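Local coordinates for protein glutathione synthetase-like effector 30 (Gpa-GSS30-apo) (Globodera pallida, PDB 5OET) that is an effector of a plant-parasitic nematode, probably descended from a housekeeping glutathione synthetase, the ATP-dependent ligase that joins glycine to gamma-glutamylcysteine, at residues P88-P93 against I454-V459; T225-A230 against T266-S271; F478-G483 against Y492-G497; M500-A505 against V518-Y523. One frame throughout, in Å; residues are numbered along the deposited sequence.

How the interactions relate
Interactions 1 and 4 sit about 7 Å apart between centres and touch: Ser90 N lies 3.0 Å from Tyr519 O, so the two pairings lie next to each other in the large mixed sheet. Interaction 3 lies in the same sheet, farther along strand 490-504, which also supplies 500-505 to interaction 4. Interaction 2 is the helical one; it touches interaction 3 through Thr225 and Met228. Interactions 1, 2 and 4 are buried and interaction 3 partly so. Their chemistry differs: interaction 1 adds the Asn456 side-chain amide and interaction 4 the Asp520 carboxylate to a backbone ladder, interaction 3 lets a serine hydroxyl join the ladder, and interaction 2 has a single bond between side chains.

Interaction 1: P88-P93 against I454-V459; sequences PLSLYP and IKNHFV
Strand 454-459 runs antiparallel to the end of strand 83-90, with Leu89 opposite Val459 as a hydrogen-bonded pair and Ser90 opposite Phe458 as a non-hydrogen-bonded one. Val459 N points almost straight down the carbonyl axis of Leu89 O at 2.9 Å, while the return bond from Leu89 N is weak. One step on, Leu91 N bonds to His457 O at 2.8 Å, just where segment 88-93 leaves the strand. This joins an early strand to one some 360 residues later, within the large mixed sheet of a eukaryotic glutathione synthetase fold. Asn456 then follows the departing segment. Its ND2 meets Tyr92 O at 2.7 Å, close to the amide plane, and also bonds to Ser94 OG. Asn456 OD1 takes His457 N on an in-plane lone pair at 2.8 Å, plus a weak bond from Tyr92 N, a pattern consistent with this orientation of the amide. His457 CG is anti to the carbonyl carbon (chi1 -42°), which lays its ring alongside Tyr92; the two meet edge to edge, Tyr92 CD2 to His457 CD2 at 4.1 Å, and His457 ND1 accepts from Asn468 N. Leu89 CD1 rests 3.9 Å from Val459 CB, and helix 44-59 packs on Leu91 and Val459.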
loop_
_atom_site.group_PDB
_atom_site.type_symbol
_atom_site.label_atom_id
_atom_site.label_comp_id
_atom_site.label_asym_id
_atom_site.label_seq_id
_atom_site.Cartn_x
_atom_site.Cartn_y
_atom_site.Cartn_z
ATOM N N PRO A 88 -3.254 -5.383 -12.609
ATOM C CA PRO A 88 -4.475 -6.123 -12.902
ATOM C C PRO A 88 -4.554 -7.465 -12.150
ATOM O O PRO A 88 -3.559 -8.163 -12.001
ATOM C CB PRO A 88 -4.405 -6.320 -14.419
ATOM C CG PRO A 88 -2.956 -6.302 -14.718
ATOM C CD PRO A 88 -2.419 -5.238 -13.807
ATOM N N LEU A 89 -5.757 -7.789 -11.707
ATOM C CA LEU A 89 -6.017 -8.855 -10.759
ATOM C C LEU A 89 -7.329 -9.555 -11.092
ATOM O O LEU A 89 -8.220 -8.993 -11.740
ATOM C CB LEU A 89 -6.088 -8.279 -9.348
ATOM C CG LEU A 89 -7.129 -7.157 -9.083
ATOM C CD1 LEU A 89 -8.394 -7.698 -8.439
ATOM C CD2 LEU A 89 -6.582 -6.042 -8.199
ATOM N N SER A 90 -7.432 -10.800 -10.672
ATOM C CA SER A 90 -8.690 -11.501 -10.734
ATOM C C SER A 90 -9.429 -11.080 -9.474
ATOM O O SER A 90 -8.789 -10.839 -8.433
ATOM C CB SER A 90 -8.472 -13.005 -10.760
ATOM O OG SER A 90 -7.775 -13.409 -9.603
ATOM N N LEU A 91 -10.755 -10.972 -9.566
ATOM C CA LEU A 91 -11.551 -10.497 -8.444
ATOM C C LEU A 91 -11.555 -11.510 -7.298
ATOM O O LEU A 91 -11.481 -11.130 -6.112
ATOM C CB LEU A 91 -12.982 -10.211 -8.885
ATOM C CG LEU A 91 -13.926 -9.535 -7.872
ATOM C CD1 LEU A 91 -13.392 -8.227 -7.336
ATOM C CD2 LEU A 91 -15.275 -9.274 -8.506
ATOM N N TYR A 92 -11.630 -12.787 -7.662
ATOM C CA TYR A 92 -11.722 -13.867 -6.715
ATOM C C TYR A 92 -10.644 -14.869 -7.044
ATOM O O TYR A 92 -10.151 -14.914 -8.184
ATOM C CB TYR A 92 -13.113 -14.523 -6.782
ATOM C CG TYR A 92 -14.199 -13.684 -6.142
ATOM C CD1 TYR A 92 -14.260 -13.544 -4.761
ATOM C CD2 TYR A 92 -15.147 -13.006 -6.923
ATOM C CE1 TYR A 92 -15.228 -12.756 -4.161
ATOM C CE2 TYR A 92 -16.139 -12.208 -6.330
ATOM C CZ TYR A 92 -16.170 -12.086 -4.939
ATOM O OH TYR A 92 -17.133 -11.323 -4.307
ATOM N N PRO A 93 -10.253 -15.679 -6.051
ATOM C CA PRO A 93 -9.211 -16.658 -6.318
ATOM C C PRO A 93 -9.747 -17.752 -7.224
ATOM O O PRO A 93 -10.898 -18.141 -7.094
ATOM C CB PRO A 93 -8.828 -17.173 -4.926
ATOM C CG PRO A 93 -9.951 -16.818 -4.031
ATOM C CD PRO A 93 -10.727 -15.711 -4.659
ATOM N N ILE A 454 -10.843 -22.236 -16.261
ATOM C CA ILE A 454 -11.772 -21.886 -15.192
ATOM C C ILE A 454 -12.382 -20.521 -15.515
ATOM O O ILE A 454 -11.948 -19.843 -16.444
ATOM C CB ILE A 454 -11.097 -21.938 -13.791
ATOM C CG1 ILE A 454 -9.947 -20.933 -13.658
ATOM C CG2 ILE A 454 -10.594 -23.345 -13.490
ATOM C CD1 ILE A 454 -10.356 -19.549 -13.194
ATOM N N LYS A 455 -13.403 -20.150 -14.750
ATOM C CA LYS A 455 -14.120 -18.883 -14.900
ATOM C C LYS A 455 -13.738 -17.945 -13.746
ATOM O O LYS A 455 -13.638 -18.372 -12.591
ATOM C CB LYS A 455 -15.633 -19.126 -14.887
ATOM C CG LYS A 455 -16.199 -19.900 -16.083
ATOM C CD LYS A 455 -16.804 -18.981 -17.152
ATOM C CE LYS A 455 -17.988 -19.631 -17.895
ATOM N NZ LYS A 455 -17.615 -20.326 -19.164
ATOM N N ASN A 456 -13.524 -16.672 -14.065
ATOM C CA ASN A 456 -13.218 -15.657 -13.072
ATOM C C ASN A 456 -13.536 -14.286 -13.659
ATOM O O ASN A 456 -13.914 -14.175 -14.848
ATOM C CB ASN A 456 -11.741 -15.748 -12.667
ATOM C CG ASN A 456 -11.509 -15.422 -11.194
ATOM O OD1 ASN A 456 -12.113 -14.492 -10.660
ATOM N ND2 ASN A 456 -10.649 -16.183 -10.537
ATOM N N HIS A 457 -13.405 -13.252 -12.837
ATOM C CA HIS A 457 -13.603 -11.880 -13.283
ATOM C C HIS A 457 -12.281 -11.118 -13.232
ATOM O O HIS A 457 -11.513 -11.267 -12.294
ATOM C CB HIS A 457 -14.639 -11.191 -12.393
ATOM C CG HIS A 457 -15.806 -12.060 -12.067
ATOM N ND1 HIS A 457 -16.780 -12.364 -12.985
ATOM C CD2 HIS A 457 -16.140 -12.712 -10.929
ATOM C CE1 HIS A 457 -17.665 -13.172 -12.428
ATOM N NE2 HIS A 457 -17.291 -13.411 -11.184
ATOM N N PHE A 458 -12.034 -10.277 -14.226
ATOM C CA PHE A 458 -10.753 -9.570 -14.381
ATOM C C PHE A 458 -10.906 -8.059 -14.162
ATOM O O PHE A 458 -11.699 -7.418 -14.831
ATOM C CB PHE A 458 -10.232 -9.816 -15.798
ATOM C CG PHE A 458 -9.544 -11.139 -16.000
ATOM C CD1 PHE A 458 -9.604 -12.176 -15.064
ATOM C CD2 PHE A 458 -8.824 -11.351 -17.194
ATOM C CE1 PHE A 458 -8.931 -13.373 -15.306
ATOM C CE2 PHE A 458 -8.156 -12.546 -17.429
ATOM C CZ PHE A 458 -8.212 -13.562 -16.481
ATOM N N VAL A 459 -10.134 -7.498 -13.245
ATOM C CA VAL A 459 -10.237 -6.087 -12.888
ATOM C C VAL A 459 -9.023 -5.348 -13.417
ATOM O O VAL A 459 -7.913 -5.665 -13.032
ATOM C CB VAL A 459 -10.278 -5.935 -11.366
ATOM C CG1 VAL A 459 -10.485 -4.477 -10.968
ATOM C CG2 VAL A 459 -11.366 -6.825 -10.814
#

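Interaction 2: T225-A230 against T266-S271; sequences TDTMAA and THQLES
Gln268 lies across the start of helix 225-240, its amide stacked on the carboxylate of Asp226 with the two planes 25° apart. CG stands anti to the carbonyl carbon, and a bend at chi2 (-58°) turns the amide. Gln268 CG therefore sits 3.5 Å from Asp226 CG, methylene against carboxylate, while Gln268 OE1 swings to Thr227. There Thr227 OG1 donates to Gln268 OE1 at 2.9 Å, coming from above the carbonyl plane. The first torsion of Thr227 puts OG1 beside the backbone N. Asp226 is steadied in turn, since its OD1 accepts Thr227 N at 2.8 Å and its OD2 makes a long, weak ion pair with Arg199. One turn along helix 225-240 from this polar end, Ala230 CB makes an apolar contact with Leu269 CB at 4.2 Å. Separately, Leu269 CD1 approaches Ala230 O to 3.6 Å. Nearby, Glu270 forms a salt bridge with Arg206 of the second subunit. The axes of the short segments 225-230 and 266-270 cross at -68°, 8.1 Å apart at their closest. Helix 259-270 is the connecting helix of a beta-alpha-beta crossover between parallel strands 246-251 and 279-283, packed here by its C-terminal end.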
loop_
_atom_site.group_PDB
_atom_site.type_symbol
_atom_site.label_atom_id
_atom_site.label_comp_id
_atom_site.label_asym_id
_atom_site.label_seq_id
_atom_site.Cartn_x
_atom_site.Cartn_y
_atom_site.Cartn_z
ATOM N N THR A 225 6.112 -14.413 0.999
ATOM C CA THR A 225 7.226 -14.477 0.053
ATOM C C THR A 225 8.127 -13.241 0.138
ATOM O O THR A 225 9.330 -13.339 -0.134
ATOM C CB THR A 225 6.720 -14.714 -1.384
ATOM O OG1 THR A 225 6.277 -16.060 -1.493
ATOM C CG2 THR A 225 7.807 -14.532 -2.410
ATOM N N ASP A 226 7.561 -12.087 0.498
ATOM C CA ASP A 226 8.407 -10.914 0.831
ATOM C C ASP A 226 9.353 -11.226 2.001
ATOM O O ASP A 226 10.544 -10.939 1.927
ATOM C CB ASP A 226 7.597 -9.608 1.070
ATOM C CG ASP A 226 6.485 -9.742 2.115
ATOM O OD1 ASP A 226 6.262 -10.850 2.689
ATOM O OD2 ASP A 226 5.808 -8.701 2.332
ATOM N N THR A 227 8.815 -11.860 3.038
ATOM C CA THR A 227 9.596 -12.349 4.165
ATOM C C THR A 227 10.647 -13.379 3.748
ATOM O O THR A 227 11.778 -13.316 4.205
ATOM C CB THR A 227 8.657 -12.963 5.223
ATOM O OG1 THR A 227 7.820 -11.924 5.728
ATOM C CG2 THR A 227 9.413 -13.622 6.384
ATOM N N MET A 228 10.252 -14.328 2.897
ATOM C CA MET A 228 11.145 -15.378 2.420
ATOM C C MET A 228 12.426 -14.798 1.839
ATOM O O MET A 228 13.535 -15.256 2.164
ATOM C CB MET A 228 10.451 -16.184 1.321
ATOM C CG MET A 228 11.340 -17.195 0.608
ATOM S SD MET A 228 10.849 -17.559 -1.080
ATOM C CE MET A 228 11.243 -16.052 -1.949
ATOM N N ALA A 229 12.246 -13.830 0.932
ATOM C CA ALA A 229 13.354 -13.141 0.281
ATOM C C ALA A 229 14.221 -12.409 1.321
ATOM O O ALA A 229 15.434 -12.549 1.321
ATOM C CB ALA A 229 12.831 -12.171 -0.774
ATOM N N ALA A 230 13.574 -11.673 2.220
ATOM C CA ALA A 230 14.247 -10.999 3.318
ATOM C C ALA A 230 15.077 -11.957 4.164
ATOM O O ALA A 230 16.253 -11.693 4.405
ATOM C CB ALA A 230 13.237 -10.264 4.187
ATOM N N THR A 266 12.729 -4.957 1.678
ATOM C CA THR A 266 13.446 -4.266 2.741
ATOM C C THR A 266 12.545 -3.922 3.909
ATOM O O THR A 266 13.021 -3.839 5.034
ATOM C CB THR A 266 14.128 -2.956 2.280
ATOM O OG1 THR A 266 13.135 -1.978 1.936
ATOM C CG2 THR A 266 15.066 -3.212 1.102
ATOM N N HIS A 267 11.256 -3.717 3.663
ATOM C CA HIS A 267 10.320 -3.452 4.768
ATOM C C HIS A 267 10.218 -4.700 5.640
ATOM O O HIS A 267 10.086 -4.584 6.848
ATOM C CB HIS A 267 8.942 -3.005 4.298
ATOM C CG HIS A 267 8.963 -1.827 3.378
ATOM N ND1 HIS A 267 7.962 -1.583 2.458
ATOM C CD2 HIS A 267 9.878 -0.847 3.206
ATOM C CE1 HIS A 267 8.256 -0.494 1.769
ATOM N NE2 HIS A 267 9.416 -0.032 2.200
ATOM N N GLN A 268 10.328 -5.881 5.037
ATOM C CA GLN A 268 10.388 -7.119 5.817
ATOM C C GLN A 268 11.742 -7.353 6.495
ATOM O O GLN A 268 11.793 -7.863 7.607
ATOM C CB GLN A 268 9.995 -8.327 4.961
ATOM C CG GLN A 268 8.515 -8.370 4.600
ATOM C CD GLN A 268 7.624 -8.374 5.822
ATOM O OE1 GLN A 268 7.778 -9.212 6.714
ATOM N NE2 GLN A 268 6.715 -7.410 5.894
ATOM N N LEU A 269 12.828 -7.004 5.819
ATOM C CA LEU A 269 14.189 -7.168 6.361
ATOM C C LEU A 269 14.401 -6.369 7.652
ATOM O O LEU A 269 15.019 -6.862 8.580
ATOM C CB LEU A 269 15.224 -6.759 5.317
ATOM C CG LEU A 269 16.702 -6.992 5.603
ATOM C CD1 LEU A 269 16.989 -8.458 5.872
ATOM C CD2 LEU A 269 17.557 -6.522 4.430
ATOM N N GLU A 270 13.860 -5.150 7.698
ATOM C CA GLU A 270 13.853 -4.306 8.904
ATOM C C GLU A 270 13.220 -4.949 10.130
ATOM O O GLU A 270 13.752 -4.868 11.217
ATOM C CB GLU A 270 13.067 -3.030 8.628
ATOM C CG GLU A 270 13.763 -2.055 7.696
ATOM C CD GLU A 270 12.816 -1.058 7.063
ATOM O OE1 GLU A 270 11.698 -0.861 7.584
ATOM O OE2 GLU A 270 13.202 -0.444 6.050
ATOM N N SER A 271 12.059 -5.556 9.962
ATOM C CA SER A 271 11.327 -6.138 11.083
ATOM C C SER A 271 11.759 -7.576 11.461
ATOM O O SER A 271 11.173 -8.156 12.361
ATOM C CB SER A 271 9.839 -6.119 10.756
ATOM O OG SER A 271 9.586 -6.976 9.656
#

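Interaction 3: F478-G483 against Y492-G497; sequences FGCLLG and YFSRTG
Ser494 OG takes a place in the backbone ladder: it accepts Cys480 N at 2.8 Å and donates its own hydrogen bond to Arg495 O at 2.9 Å. Its first torsion (74°) sets OG between the backbone N and the carbonyl carbon, where it meets Cys480 N. Beside it, Ser494 N donates nearly straight to Cys480 O at 3.0 Å, so Cys480 is gripped on both its amide and its carbonyl. Toward the hairpin end, Leu482 N meets Tyr492 O at 2.8 Å in the carbonyl plane, and Tyr492 N returns a longer bond to Leu482 O. The side chains of this pair touch at their roots, Leu482 CB to Tyr492 CB at 3.6 Å. On the other face of the sheet Leu481 and Phe493 lie alongside each other, with CD2 of the leucine nearest CE1 and CD1 of the ring. At the far end Phe478 and Gly497 exchange two backbone bonds, the one from Gly497 N to Phe478 O at 2.9 Å. Phe478 CD2, at the ring edge, lies 3.9 Å from Gly497 C. Between these ladders the register slips by one residue, and the serine hydroxyl spans the slip. Farther out, Cys480 is disulfide-bonded to Cys164, and Arg495, whose side chain leaves the contact, forms a salt bridge with Glu231. The antiparallel hairpin of strands 469-484 and 490-504 is flanked within its sheet by strand 160-173, with helix 98-119 packed on Leu481 and Phe493 and helix 225-240 on Cys480, Leu482 and Ser494.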
loop_
_atom_site.group_PDB
_atom_site.type_symbol
_atom_site.label_atom_id
_atom_site.label_comp_id
_atom_site.label_asym_id
_atom_site.label_seq_id
_atom_site.Cartn_x
_atom_site.Cartn_y
_atom_site.Cartn_z
ATOM N N PHE A 478 7.767 -20.356 -5.388
ATOM C CA PHE A 478 9.040 -19.767 -4.965
ATOM C C PHE A 478 9.822 -20.623 -3.977
ATOM O O PHE A 478 9.247 -21.193 -3.072
ATOM C CB PHE A 478 8.793 -18.428 -4.270
ATOM C CG PHE A 478 8.251 -17.372 -5.168
ATOM C CD1 PHE A 478 9.105 -16.564 -5.898
ATOM C CD2 PHE A 478 6.884 -17.169 -5.266
ATOM C CE1 PHE A 478 8.616 -15.566 -6.718
ATOM C CE2 PHE A 478 6.380 -16.180 -6.101
ATOM C CZ PHE A 478 7.245 -15.369 -6.826
ATOM N N GLY A 479 11.141 -20.653 -4.134
ATOM C CA GLY A 479 12.052 -21.173 -3.104
ATOM C C GLY A 479 13.472 -20.637 -3.255
ATOM O O GLY A 479 13.926 -20.385 -4.372
ATOM N N CYS A 480 14.171 -20.462 -2.135
ATOM C CA CYS A 480 15.562 -20.001 -2.168
ATOM C C CYS A 480 16.513 -20.919 -1.442
ATOM O O CYS A 480 16.157 -21.563 -0.477
ATOM C CB CYS A 480 15.735 -18.602 -1.570
ATOM S SG CYS A 480 14.701 -17.324 -2.273
ATOM N N LEU A 481 17.751 -20.877 -1.911
ATOM C CA LEU A 481 18.902 -21.569 -1.345
ATOM C C LEU A 481 19.949 -20.559 -0.906
ATOM O O LEU A 481 20.028 -19.443 -1.435
ATOM C CB LEU A 481 19.594 -22.385 -2.434
ATOM C CG LEU A 481 19.245 -23.814 -2.684
ATOM C CD1 LEU A 481 20.281 -24.446 -3.608
ATOM C CD2 LEU A 481 19.199 -24.496 -1.348
ATOM N N LEU A 482 20.775 -20.980 0.040
ATOM C CA LEU A 482 22.097 -20.406 0.220
ATOM C C LEU A 482 23.105 -21.560 0.204
ATOM O O LEU A 482 23.043 -22.476 1.050
ATOM C CB LEU A 482 22.155 -19.647 1.525
ATOM C CG LEU A 482 23.105 -18.486 1.530
ATOM C CD1 LEU A 482 22.736 -17.469 0.461
ATOM C CD2 LEU A 482 23.082 -17.902 2.934
ATOM N N GLY A 483 24.017 -21.529 -0.758
ATOM C CA GLY A 483 24.882 -22.674 -0.993
ATOM C C GLY A 483 26.262 -22.278 -1.434
ATOM O O GLY A 483 26.460 -21.163 -1.921
ATOM N N TYR A 492 21.438 -23.256 3.802
ATOM C CA TYR A 492 20.168 -22.663 4.126
ATOM C C TYR A 492 19.137 -22.946 3.032
ATOM O O TYR A 492 19.417 -22.711 1.846
ATOM C CB TYR A 492 20.359 -21.165 4.314
ATOM C CG TYR A 492 19.097 -20.461 4.684
ATOM C CD1 TYR A 492 18.597 -20.555 5.966
ATOM C CD2 TYR A 492 18.383 -19.716 3.736
ATOM C CE1 TYR A 492 17.432 -19.916 6.328
ATOM C CE2 TYR A 492 17.202 -19.072 4.081
ATOM C CZ TYR A 492 16.732 -19.175 5.386
ATOM O OH TYR A 492 15.561 -18.545 5.765
ATOM N N PHE A 493 17.975 -23.478 3.439
ATOM C CA PHE A 493 16.769 -23.537 2.596
ATOM C C PHE A 493 15.703 -22.591 3.156
ATOM O O PHE A 493 15.304 -22.732 4.315
ATOM C CB PHE A 493 16.174 -24.944 2.569
ATOM C CG PHE A 493 17.034 -25.977 1.878
ATOM C CD1 PHE A 493 16.965 -26.153 0.500
ATOM C CD2 PHE A 493 17.863 -26.823 2.617
ATOM C CE1 PHE A 493 17.730 -27.106 -0.133
ATOM C CE2 PHE A 493 18.630 -27.790 1.987
ATOM C CZ PHE A 493 18.561 -27.927 0.607
ATOM N N SER A 494 15.229 -21.654 2.336
ATOM C CA SER A 494 14.169 -20.725 2.735
ATOM C C SER A 494 12.834 -21.431 2.789
ATOM O O SER A 494 12.709 -22.543 2.293
ATOM C CB SER A 494 14.064 -19.564 1.741
ATOM O OG SER A 494 13.468 -19.973 0.521
ATOM N N ARG A 495 11.838 -20.774 3.376
ATOM C CA ARG A 495 10.443 -21.222 3.273
ATOM C C ARG A 495 10.047 -21.200 1.792
ATOM O O ARG A 495 10.683 -20.512 0.986
ATOM C CB ARG A 495 9.502 -20.324 4.082
ATOM C CG ARG A 495 9.398 -18.894 3.550
ATOM C CD ARG A 495 8.315 -18.056 4.227
ATOM N NE ARG A 495 8.747 -17.457 5.503
ATOM C CZ ARG A 495 8.323 -17.814 6.722
ATOM N NH1 ARG A 495 7.418 -18.785 6.898
ATOM N NH2 ARG A 495 8.809 -17.179 7.788
ATOM N N THR A 496 9.028 -21.969 1.435
ATOM C CA THR A 496 8.455 -21.906 0.099
ATOM C C THR A 496 7.408 -20.821 0.037
ATOM O O THR A 496 6.853 -20.413 1.062
ATOM C CB THR A 496 7.790 -23.212 -0.314
ATOM O OG1 THR A 496 7.086 -23.735 0.815
ATOM C CG2 THR A 496 8.841 -24.190 -0.807
ATOM N N GLY A 497 7.172 -20.350 -1.182
ATOM C CA GLY A 497 6.127 -19.383 -1.487
ATOM C C GLY A 497 5.376 -19.793 -2.737
ATOM O O GLY A 497 5.784 -20.734 -3.426
#

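Interaction 4: M500-A505 against V518-Y523; sequences MKSKLA and VYDSPY
Val518 opens the pairing with both its backbone groups turned to Ser502: its carbonyl O accepts Ser502 N at 3.0 Å in the carbonyl plane, while the bond from Val518 N to Ser502 O is weak. At Tyr519 the interest moves to the opposite face, where Lys501 lies along the ring. Bends at chi2 and chi3 of the lysine carry CD over the face of Tyr519, 4.0 Å from the ring centroid in a CH-pi contact, and NZ 4.4 Å from the centroid as a cation-pi partner. Lys501 NZ is also bonded to Ser517 OG. The two strands are antiparallel neighbours inside the large mixed sheet, where strand 83-90 also bonds to Tyr519. Asp520 N reaches Met500 O at 3.0 Å from above the carbonyl plane. Its buried carboxylate takes Ser502 OG on the anti lone pair of OD2, at 2.6 Å, and Ser94 OG bonds to the same oxygen. OD1 uses its own anti lone pair for Ser521 N, so several donors probably keep the group charged. Ser521 points away, its OG bonded to His204. Pro522 meets the end of Met500, whose chi3 (-82°) turns CE to 3.6 Å from Pro522 CB. Beyond it, Tyr523 stacks on Tyr35.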
loop_
_atom_site.group_PDB
_atom_site.type_symbol
_atom_site.label_atom_id
_atom_site.label_comp_id
_atom_site.label_asym_id
_atom_site.label_seq_id
_atom_site.Cartn_x
_atom_site.Cartn_y
_atom_site.Cartn_z
ATOM N N MET A 500 0.069 -17.014 -8.461
ATOM C CA MET A 500 -0.673 -17.515 -9.612
ATOM C C MET A 500 -0.900 -16.393 -10.595
ATOM O O MET A 500 -0.960 -15.235 -10.217
ATOM C CB MET A 500 -1.985 -18.118 -9.140
ATOM C CG MET A 500 -2.792 -18.865 -10.175
ATOM S SD MET A 500 -4.011 -19.961 -9.393
ATOM C CE MET A 500 -2.946 -21.338 -9.048
ATOM N N LYS A 501 -0.977 -16.745 -11.862
ATOM C CA LYS A 501 -1.273 -15.785 -12.915
ATOM C C LYS A 501 -2.258 -16.440 -13.853
ATOM O O LYS A 501 -2.054 -17.566 -14.235
ATOM C CB LYS A 501 0.004 -15.379 -13.667
ATOM C CG LYS A 501 0.902 -14.401 -12.928
ATOM C CD LYS A 501 0.743 -12.942 -13.368
ATOM C CE LYS A 501 1.668 -12.566 -14.526
ATOM N NZ LYS A 501 1.543 -11.128 -14.901
ATOM N N SER A 502 -3.334 -15.734 -14.182
ATOM C CA SER A 502 -4.343 -16.209 -15.122
ATOM C C SER A 502 -4.285 -15.383 -16.386
ATOM O O SER A 502 -4.107 -14.174 -16.318
ATOM C CB SER A 502 -5.726 -16.088 -14.521
ATOM O OG SER A 502 -5.856 -16.968 -13.433
ATOM N N LYS A 503 -4.424 -16.055 -17.529
ATOM C CA LYS A 503 -4.548 -15.399 -18.825
ATOM C C LYS A 503 -5.861 -15.813 -19.432
ATOM O O LYS A 503 -6.421 -16.800 -18.990
ATOM C CB LYS A 503 -3.382 -15.756 -19.755
ATOM C CG LYS A 503 -3.229 -17.227 -20.095
ATOM C CD LYS A 503 -2.497 -17.399 -21.431
ATOM C CE LYS A 503 -2.100 -18.834 -21.716
ATOM N NZ LYS A 503 -1.329 -19.435 -20.584
ATOM N N LEU A 504 -6.361 -15.056 -20.410
ATOM C CA LEU A 504 -7.491 -15.492 -21.230
ATOM C C LEU A 504 -7.208 -16.797 -21.956
ATOM O O LEU A 504 -6.090 -17.019 -22.423
ATOM C CB LEU A 504 -7.801 -14.481 -22.320
ATOM C CG LEU A 504 -8.393 -13.132 -21.965
ATOM C CD1 LEU A 504 -8.767 -12.440 -23.271
ATOM C CD2 LEU A 504 -9.598 -13.263 -21.042
ATOM N N ALA A 505 -8.236 -17.636 -22.051
ATOM C CA ALA A 505 -8.255 -18.764 -22.963
ATOM C C ALA A 505 -8.939 -18.338 -24.273
ATOM O O ALA A 505 -8.582 -18.796 -25.362
ATOM C CB ALA A 505 -8.989 -19.919 -22.315
ATOM N N VAL A 518 -2.970 -11.616 -15.586
ATOM C CA VAL A 518 -3.596 -11.040 -14.412
ATOM C C VAL A 518 -3.082 -11.770 -13.164
ATOM O O VAL A 518 -2.877 -12.960 -13.185
ATOM C CB VAL A 518 -5.136 -11.131 -14.596
ATOM C CG1 VAL A 518 -5.879 -11.600 -13.351
ATOM C CG2 VAL A 518 -5.691 -9.811 -15.070
ATOM N N TYR A 519 -2.867 -11.061 -12.073
ATOM C CA TYR A 519 -2.427 -11.723 -10.859
ATOM C C TYR A 519 -3.605 -12.402 -10.245
ATOM O O TYR A 519 -4.708 -11.910 -10.298
ATOM C CB TYR A 519 -1.820 -10.741 -9.872
ATOM C CG TYR A 519 -0.495 -10.269 -10.339
ATOM C CD1 TYR A 519 0.677 -10.998 -10.064
ATOM C CD2 TYR A 519 -0.394 -9.104 -11.108
ATOM C CE1 TYR A 519 1.910 -10.560 -10.528
ATOM C CE2 TYR A 519 0.825 -8.661 -11.578
ATOM C CZ TYR A 519 1.966 -9.397 -11.289
ATOM O OH TYR A 519 3.128 -8.920 -11.785
ATOM N N ASP A 520 -3.352 -13.533 -9.633
ATOM C CA ASP A 520 -4.409 -14.365 -9.126
ATOM C C ASP A 520 -3.873 -15.050 -7.875
ATOM O O ASP A 520 -2.726 -14.855 -7.522
ATOM C CB ASP A 520 -4.787 -15.377 -10.214
ATOM C CG ASP A 520 -6.188 -15.929 -10.053
ATOM O OD1 ASP A 520 -6.695 -15.964 -8.903
ATOM O OD2 ASP A 520 -6.794 -16.336 -11.079
ATOM N N SER A 521 -4.697 -15.819 -7.196
ATOM C CA SER A 521 -4.208 -16.704 -6.147
ATOM C C SER A 521 -5.095 -17.968 -6.076
ATOM O O SER A 521 -6.270 -17.921 -6.415
ATOM C CB SER A 521 -4.138 -15.963 -4.801
ATOM O OG SER A 521 -5.419 -15.814 -4.236
ATOM N N PRO A 522 -4.522 -19.103 -5.656
ATOM C CA PRO A 522 -5.259 -20.341 -5.778
ATOM C C PRO A 522 -6.285 -20.498 -4.671
ATOM O O PRO A 522 -6.038 -20.060 -3.543
ATOM C CB PRO A 522 -4.167 -21.399 -5.647
ATOM C CG PRO A 522 -3.209 -20.779 -4.702
ATOM C CD PRO A 522 -3.234 -19.306 -4.985
ATOM N N TYR A 523 -7.439 -21.071 -5.018
ATOM C CA TYR A 523 -8.389 -21.590 -4.044
ATOM C C TYR A 523 -8.380 -23.116 -4.192
ATOM O O TYR A 523 -8.781 -23.647 -5.224
ATOM C CB TYR A 523 -9.793 -21.019 -4.268
ATOM C CG TYR A 523 -10.744 -21.276 -3.119
ATOM C CD1 TYR A 523 -11.470 -22.469 -3.037
ATOM C CD2 TYR A 523 -10.920 -20.326 -2.109
ATOM C CE1 TYR A 523 -12.356 -22.700 -1.991
ATOM C CE2 TYR A 523 -11.790 -20.557 -1.053
ATOM C CZ TYR A 523 -12.504 -21.744 -0.992
ATOM O OH TYR A 523 -13.376 -21.962 0.054
#